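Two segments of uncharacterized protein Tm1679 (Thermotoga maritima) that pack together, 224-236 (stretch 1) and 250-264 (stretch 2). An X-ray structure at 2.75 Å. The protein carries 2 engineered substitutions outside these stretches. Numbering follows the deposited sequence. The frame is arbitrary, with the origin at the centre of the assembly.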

# COMPACT_ATOMS: atom_id res chain seq x y z
N PHE A 224 -15.89 5.57 3.18
CA PHE A 224 -16.02 4.19 2.71
C PHE A 224 -17.50 3.87 2.49
O PHE A 224 -17.88 3.34 1.44
CB PHE A 224 -15.43 3.22 3.73
CG PHE A 224 -13.94 3.01 3.59
CD1 PHE A 224 -13.04 3.95 4.04
CD2 PHE A 224 -13.43 1.84 3.05
CE1 PHE A 224 -11.68 3.75 3.93
CE2 PHE A 224 -12.07 1.62 2.94
CZ PHE A 224 -11.19 2.58 3.38
N ASN A 225 -18.34 4.22 3.45
CA ASN A 225 -19.77 3.97 3.33
C ASN A 225 -20.39 4.72 2.17
O ASN A 225 -21.07 4.14 1.33
CB ASN A 225 -20.49 4.31 4.63
CG ASN A 225 -20.22 3.29 5.71
OD1 ASN A 225 -19.86 2.15 5.43
ND2 ASN A 225 -20.39 3.70 6.96
N GLU A 226 -20.15 6.03 2.14
CA GLU A 226 -20.66 6.89 1.08
C GLU A 226 -20.33 6.36 -0.30
O GLU A 226 -21.14 6.49 -1.24
CB GLU A 226 -20.08 8.30 1.22
CG GLU A 226 -20.40 9.01 2.51
CD GLU A 226 -21.82 9.52 2.57
OE1 GLU A 226 -22.53 9.45 1.54
OE2 GLU A 226 -22.22 10.00 3.65
N LEU A 227 -19.13 5.80 -0.45
CA LEU A 227 -18.68 5.34 -1.77
C LEU A 227 -19.13 3.92 -2.06
O LEU A 227 -18.83 3.38 -3.12
CB LEU A 227 -17.16 5.46 -1.91
CG LEU A 227 -16.51 6.87 -1.86
CD1 LEU A 227 -15.00 6.77 -1.87
CD2 LEU A 227 -16.96 7.77 -3.01
N GLY A 228 -19.86 3.32 -1.12
CA GLY A 228 -20.39 1.99 -1.30
C GLY A 228 -19.35 0.87 -1.31
O GLY A 228 -19.55 -0.16 -1.96
N VAL A 229 -18.25 1.06 -0.59
CA VAL A 229 -17.26 0.00 -0.49
C VAL A 229 -17.85 -1.18 0.28
O VAL A 229 -18.50 -0.99 1.31
CB VAL A 229 -15.97 0.49 0.19
CG1 VAL A 229 -14.96 -0.63 0.26
CG2 VAL A 229 -15.40 1.66 -0.56
N GLU A 230 -17.64 -2.38 -0.23
CA GLU A 230 -18.29 -3.57 0.32
C GLU A 230 -17.45 -4.28 1.37
O GLU A 230 -17.96 -4.65 2.43
CB GLU A 230 -18.72 -4.52 -0.80
CG GLU A 230 -19.51 -5.73 -0.33
CD GLU A 230 -20.68 -5.35 0.56
OE1 GLU A 230 -21.44 -4.42 0.19
OE2 GLU A 230 -20.86 -5.98 1.63
N THR A 231 -16.16 -4.47 1.10
CA THR A 231 -15.26 -5.21 1.99
C THR A 231 -13.99 -4.43 2.24
O THR A 231 -13.43 -3.86 1.31
CB THR A 231 -14.82 -6.54 1.37
OG1 THR A 231 -15.96 -7.25 0.87
CG2 THR A 231 -14.09 -7.41 2.39
N VAL A 232 -13.53 -4.41 3.49
CA VAL A 232 -12.28 -3.76 3.85
C VAL A 232 -11.35 -4.70 4.64
O VAL A 232 -11.78 -5.39 5.55
CB VAL A 232 -12.49 -2.44 4.63
CG1 VAL A 232 -11.16 -1.76 4.93
CG2 VAL A 232 -13.35 -1.50 3.81
N VAL A 233 -10.08 -4.70 4.26
CA VAL A 233 -9.06 -5.53 4.86
C VAL A 233 -7.90 -4.62 5.27
O VAL A 233 -6.99 -4.36 4.48
CB VAL A 233 -8.55 -6.57 3.84
CG1 VAL A 233 -7.60 -7.57 4.49
CG2 VAL A 233 -9.72 -7.28 3.19
N PRO A 234 -7.94 -4.12 6.51
CA PRO A 234 -6.96 -3.14 7.00
C PRO A 234 -5.71 -3.79 7.58
O PRO A 234 -5.82 -4.60 8.49
CB PRO A 234 -7.73 -2.41 8.11
CG PRO A 234 -9.12 -3.03 8.14
CD PRO A 234 -9.00 -4.36 7.49
N CYS A 235 -4.55 -3.42 7.06
CA CYS A 235 -3.29 -4.04 7.47
C CYS A 235 -2.30 -3.04 8.04
O CYS A 235 -2.56 -1.85 8.02
CB CYS A 235 -2.64 -4.71 6.26
SG CYS A 235 -3.73 -5.71 5.28
N HIS A 236 -1.17 -3.54 8.54
CA HIS A 236 0.04 -2.72 8.70
C HIS A 236 -0.20 -1.51 9.61
O HIS A 236 -0.60 -1.66 10.77
CB HIS A 236 0.53 -2.29 7.31
CG HIS A 236 1.90 -1.67 7.29
ND1 HIS A 236 2.93 -2.13 8.09
CD2 HIS A 236 2.40 -0.65 6.56
CE1 HIS A 236 4.01 -1.39 7.85
NE2 HIS A 236 3.72 -0.48 6.94
N PHE A 250 -18.67 0.73 9.83
CA PHE A 250 -18.63 0.39 8.43
C PHE A 250 -19.78 -0.55 8.14
O PHE A 250 -19.99 -1.53 8.85
CB PHE A 250 -17.28 -0.25 8.08
CG PHE A 250 -17.15 -0.67 6.64
CD1 PHE A 250 -17.22 0.27 5.63
CD2 PHE A 250 -16.91 -1.99 6.31
CE1 PHE A 250 -17.08 -0.11 4.31
CE2 PHE A 250 -16.77 -2.38 4.99
CZ PHE A 250 -16.85 -1.43 3.99
N LEU A 251 -20.54 -0.24 7.09
CA LEU A 251 -21.75 -0.98 6.73
C LEU A 251 -21.47 -2.32 6.06
O LEU A 251 -22.36 -3.14 5.90
CB LEU A 251 -22.61 -0.11 5.82
CG LEU A 251 -23.19 1.14 6.48
CD1 LEU A 251 -24.03 1.91 5.52
CD2 LEU A 251 -23.99 0.77 7.70
N GLY A 252 -20.22 -2.54 5.66
CA GLY A 252 -19.86 -3.77 4.98
C GLY A 252 -19.07 -4.72 5.86
O GLY A 252 -19.14 -4.67 7.09
N LYS A 253 -18.31 -5.59 5.21
CA LYS A 253 -17.53 -6.61 5.91
C LYS A 253 -16.10 -6.15 6.13
O LYS A 253 -15.46 -5.61 5.23
CB LYS A 253 -17.55 -7.92 5.12
CG LYS A 253 -16.57 -8.97 5.59
CD LYS A 253 -16.72 -10.27 4.82
CE LYS A 253 -16.48 -11.47 5.72
NZ LYS A 253 -17.36 -11.44 6.93
N ILE A 254 -15.61 -6.33 7.36
CA ILE A 254 -14.20 -6.11 7.65
C ILE A 254 -13.54 -7.46 7.88
O ILE A 254 -14.05 -8.29 8.63
CB ILE A 254 -13.99 -5.23 8.89
CG1 ILE A 254 -14.51 -3.82 8.65
CG2 ILE A 254 -12.52 -5.20 9.27
CD1 ILE A 254 -15.99 -3.68 8.89
N MSE A 255 -12.41 -7.67 7.23
CA MSE A 255 -11.66 -8.92 7.36
C MSE A 255 -10.36 -8.68 8.14
O MSE A 255 -9.79 -7.59 8.08
CB MSE A 255 -11.37 -9.51 5.98
CG MSE A 255 -12.60 -9.58 5.09
SE MSE A 255 -12.36 -10.63 3.67
CE MSE A 255 -11.89 -12.11 4.52
N ASP A 256 -9.89 -9.68 8.88
CA ASP A 256 -8.66 -9.52 9.63
C ASP A 256 -7.46 -9.75 8.73
O ASP A 256 -7.43 -10.71 7.95
CB ASP A 256 -8.62 -10.44 10.85
CG ASP A 256 -9.62 -10.03 11.93
OD1 ASP A 256 -9.88 -8.81 12.07
OD2 ASP A 256 -10.14 -10.92 12.64
N CYS A 257 -6.48 -8.85 8.80
CA CYS A 257 -5.30 -8.96 7.98
C CYS A 257 -4.17 -9.63 8.75
O CYS A 257 -3.96 -9.34 9.93
CB CYS A 257 -4.86 -7.58 7.49
SG CYS A 257 -3.73 -7.59 6.07
N TYR A 258 -3.47 -10.53 8.08
CA TYR A 258 -2.29 -11.18 8.64
C TYR A 258 -1.44 -11.77 7.52
O TYR A 258 -1.94 -12.00 6.40
CB TYR A 258 -2.69 -12.26 9.65
CG TYR A 258 -3.65 -13.28 9.08
CD1 TYR A 258 -5.01 -13.09 9.15
CD2 TYR A 258 -3.17 -14.43 8.46
CE1 TYR A 258 -5.89 -14.00 8.62
CE2 TYR A 258 -4.04 -15.35 7.92
CZ TYR A 258 -5.40 -15.13 8.00
OH TYR A 258 -6.28 -16.05 7.48
N ALA A 259 -0.17 -12.02 7.82
CA ALA A 259 0.79 -12.54 6.84
C ALA A 259 0.34 -13.82 6.12
O ALA A 259 0.57 -13.98 4.93
CB ALA A 259 2.16 -12.72 7.46
N GLY A 260 -0.32 -14.74 6.80
CA GLY A 260 -0.83 -15.87 6.04
C GLY A 260 -1.94 -15.60 5.01
O GLY A 260 -2.12 -16.36 4.06
N LEU A 261 -2.68 -14.52 5.19
CA LEU A 261 -3.97 -14.33 4.51
C LEU A 261 -4.03 -14.52 2.99
O LEU A 261 -3.24 -13.96 2.22
CB LEU A 261 -4.55 -12.96 4.89
CG LEU A 261 -5.93 -12.62 4.35
CD1 LEU A 261 -6.94 -13.56 4.96
CD2 LEU A 261 -6.29 -11.18 4.67
N LYS A 262 -5.01 -15.30 2.56
CA LYS A 262 -5.30 -15.50 1.15
C LYS A 262 -6.75 -15.06 0.82
O LYS A 262 -7.70 -15.50 1.47
CB LYS A 262 -5.09 -16.96 0.78
CG LYS A 262 -5.51 -17.33 -0.65
CD LYS A 262 -5.57 -18.83 -0.85
CE LYS A 262 -6.22 -19.19 -2.19
NZ LYS A 262 -6.43 -20.67 -2.38
N LEU A 263 -6.90 -14.20 -0.18
CA LEU A 263 -8.22 -13.75 -0.61
C LEU A 263 -8.47 -14.14 -2.06
O LEU A 263 -7.59 -14.01 -2.90
CB LEU A 263 -8.35 -12.22 -0.49
CG LEU A 263 -8.16 -11.55 0.86
CD1 LEU A 263 -7.75 -10.10 0.68
CD2 LEU A 263 -9.41 -11.66 1.71
N GLU A 264 -9.67 -14.63 -2.35
CA GLU A 264 -10.03 -15.01 -3.71
C GLU A 264 -11.18 -14.14 -4.18
O GLU A 264 -12.11 -13.88 -3.42
CB GLU A 264 -10.41 -16.49 -3.78
CG GLU A 264 -10.23 -17.11 -5.15
CD GLU A 264 -9.48 -18.44 -5.11
OE1 GLU A 264 -9.03 -18.83 -4.01
OE2 GLU A 264 -9.32 -19.07 -6.18

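Phe-250, which gives up more surface to the other stretch than any other residue here, anchors the apolar centre: its t rotamer carries the ring in against stretch 1, where Val-232 CG2 lies over one face, 3.5 Å from Phe-250 CZ, and Phe-224 CB sits 3.8 Å from Phe-250 CE1. Farther along, Val-233 spreads its two methyls over stretch 2, CG1 reaching Leu-261 CD2 at 3.8 Å and CG2 reaching Met-255 CB (a selenomethionine) at 3.9 Å; a compact branched side chain suits this buried site. Pro-234 CD packs 4.0 Å from Ile-254 CG2. Beyond it a disulfide, Cys-235 SG to Cys-257 SG at 2.0 Å with chi3 of 81°, locks the two stretches together covalently.

Between these groups the backbones pair as short parallel strands. Lys-253 N donates to Glu-230 O (3.0 Å), Val-232 N to Lys-253 O (2.9 Å) and Met-255 N to Val-232 O (2.9 Å). Thr-231 and Lys-253 share one sheet face, Val-232 and Ile-254 the other. Gly-252 fits where Glu-230 O approaches its CA to 3.3 Å; a CB there would clash with that oxygen.

At the polar edge, Asn-225 OD1 accepts a nearly linear hydrogen bond from Leu-251 N (3.0 Å, 176°), tying the helix end to the loop, while the exposed Lys-253 starts out on the face it shares with Thr-231 and the end of its side chain leads off from stretch 1.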